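Local coordinates for putative fimbrial associated sortase-like protein (Corynebacterium diphtheriae, PDB 6BWE) that is a class C-type sortase that probably acts as a cysteine transpeptidase, joining pilin subunits into covalently linked pili on the bacterial surface, at residues 63-67 / 93-97. The protein carries 2 engineered substitutions. Numbering follows the deposited sequence.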
loop_
_atom_site.group_PDB
_atom_site.type_symbol
_atom_site.label_atom_id
_atom_site.label_comp_id
_atom_site.label_asym_id
_atom_site.label_seq_id
_atom_site.Cartn_x
_atom_site.Cartn_y
_atom_site.Cartn_z
ATOM N N ASP A 63 -12.608 1.022 6.697
ATOM C CA ASP A 63 -12.829 -0.368 6.340
ATOM C C ASP A 63 -11.888 -1.327 7.061
ATOM O O ASP A 63 -12.326 -2.367 7.565
ATOM C CB ASP A 63 -12.719 -0.579 4.837
ATOM C CG ASP A 63 -13.236 -1.921 4.420
ATOM O OD1 ASP A 63 -14.490 -2.104 4.377
ATOM O OD2 ASP A 63 -12.405 -2.813 4.155
ATOM N N TYR A 64 -10.618 -0.947 7.137
ATOM C CA TYR A 64 -9.631 -1.657 7.956
ATOM C C TYR A 64 -10.120 -1.933 9.383
ATOM O O TYR A 64 -10.043 -3.049 9.871
ATOM C CB TYR A 64 -8.358 -0.846 7.987
ATOM C CG TYR A 64 -7.292 -1.278 8.909
ATOM C CD1 TYR A 64 -6.579 -2.471 8.694
ATOM C CD2 TYR A 64 -6.871 -0.433 9.934
ATOM C CE1 TYR A 64 -5.516 -2.802 9.530
ATOM C CE2 TYR A 64 -5.835 -0.740 10.756
ATOM C CZ TYR A 64 -5.179 -1.939 10.594
ATOM O OH TYR A 64 -4.109 -2.211 11.428
ATOM N N LEU A 65 -10.647 -0.893 10.013
ATOM C CA LEU A 65 -11.099 -0.990 11.388
ATOM C C LEU A 65 -12.313 -1.885 11.566
ATOM O O LEU A 65 -12.466 -2.466 12.635
ATOM C CB LEU A 65 -11.385 0.407 11.931
ATOM C CG LEU A 65 -10.167 1.300 12.130
ATOM C CD1 LEU A 65 -10.635 2.647 12.651
ATOM C CD2 LEU A 65 -9.093 0.707 13.029
ATOM N N GLN A 66 -13.147 -2.015 10.537
ATOM C CA GLN A 66 -14.250 -2.977 10.558
ATOM C C GLN A 66 -13.786 -4.437 10.432
ATOM O O GLN A 66 -14.541 -5.361 10.758
ATOM C CB GLN A 66 -15.232 -2.653 9.428
ATOM C CG GLN A 66 -15.856 -1.290 9.545
ATOM C CD GLN A 66 -16.796 -1.047 8.378
ATOM O OE1 GLN A 66 -17.746 -1.808 8.185
ATOM N NE2 GLN A 66 -16.518 -0.034 7.577
ATOM N N GLN A 67 -12.555 -4.671 9.953
ATOM C CA GLN A 67 -12.122 -6.055 9.716
ATOM C C GLN A 67 -11.728 -6.682 11.050
ATOM O O GLN A 67 -11.228 -5.996 11.946
ATOM C CB GLN A 67 -10.975 -6.144 8.747
ATOM C CG GLN A 67 -11.260 -5.506 7.379
ATOM C CD GLN A 67 -12.441 -6.131 6.650
ATOM O OE1 GLN A 67 -12.711 -7.339 6.789
ATOM N NE2 GLN A 67 -13.120 -5.328 5.805
ATOM N N TYR A 93 -3.819 -5.591 18.074
ATOM C CA TYR A 93 -4.868 -4.631 17.802
ATOM C C TYR A 93 -4.669 -3.992 16.452
ATOM O O TYR A 93 -3.575 -4.047 15.892
ATOM C CB TYR A 93 -4.838 -3.537 18.858
ATOM C CG TYR A 93 -5.059 -4.049 20.265
ATOM C CD1 TYR A 93 -6.326 -4.172 20.772
ATOM C CD2 TYR A 93 -3.983 -4.433 21.063
ATOM C CE1 TYR A 93 -6.541 -4.635 22.066
ATOM C CE2 TYR A 93 -4.188 -4.898 22.372
ATOM C CZ TYR A 93 -5.464 -5.005 22.853
ATOM O OH TYR A 93 -5.687 -5.502 24.122
ATOM N N HIS A 94 -5.731 -3.387 15.913
ATOM C CA HIS A 94 -5.567 -2.537 14.743
ATOM C C HIS A 94 -4.625 -1.365 15.040
ATOM O O HIS A 94 -4.721 -0.735 16.078
ATOM C CB HIS A 94 -6.867 -1.874 14.317
ATOM C CG HIS A 94 -7.913 -2.793 13.803
ATOM N ND1 HIS A 94 -9.029 -3.096 14.539
ATOM C CD2 HIS A 94 -8.105 -3.344 12.586
ATOM C CE1 HIS A 94 -9.830 -3.853 13.818
ATOM N NE2 HIS A 94 -9.282 -4.045 12.641
ATOM N N GLY A 95 -3.758 -1.044 14.093
ATOM C CA GLY A 95 -2.982 0.176 14.143
ATOM C C GLY A 95 -1.829 0.162 15.106
ATOM O O GLY A 95 -1.547 -0.850 15.804
ATOM N N THR A 96 -1.196 1.328 15.202
ATOM C CA THR A 96 0.031 1.496 15.992
ATOM C C THR A 96 -0.046 2.804 16.774
ATOM O O THR A 96 0.960 3.478 16.931
ATOM C CB THR A 96 1.304 1.459 15.080
ATOM O OG1 THR A 96 1.157 2.402 14.011
ATOM C CG2 THR A 96 1.472 0.110 14.518
ATOM N N ASP A 97 -1.218 3.118 17.325
ATOM C CA ASP A 97 -1.336 4.242 18.259
ATOM C C ASP A 97 -0.424 4.035 19.487
ATOM O O ASP A 97 -0.165 2.917 19.947
ATOM C CB ASP A 97 -2.760 4.433 18.789
ATOM C CG ASP A 97 -3.759 4.837 17.714
ATOM O OD1 ASP A 97 -3.369 5.375 16.655
ATOM O OD2 ASP A 97 -4.964 4.620 17.959
#
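Tyr-93, on strand 88-94, pairs through its backbone with Leu-105 and His-107 and turns its ring away from helix 59-66, leaving the next residue to meet that helix. His-94 points toward helix 59-66, its CA 6.7 Å from the CA of Leu-65, and supplies most of the surface that segment 93-97 buries here. The imidazole edge faces the ring of Tyr-64 in a T-shaped stack (centroids 4.9 Å apart, planes at 73°), while Leu-65 CA sits over one imidazole face, 3.9 Å from the centroid, in a CH-pi contact. Leu-65 CD2 packs 3.6 Å from His-94 CB, and His-94 NE2 donates a weak hydrogen bond to Gln-67 O (2.8 Å). At the next residue, Gly-95, the backbone N donates to Tyr-64 OH (2.9 Å); the same hydroxyl is also hydrogen-bonded to His-107 ND1. Asp-97, not part of the contact, forms salt bridges with Lys-56 and Arg-75. The contact thus seats helix 59-66, which precedes the barrel, against the rim of the closed beta-barrel, away from the predicted catalytic residues, as in class C sortases, where helices preceding the barrel pack on the sortase fold.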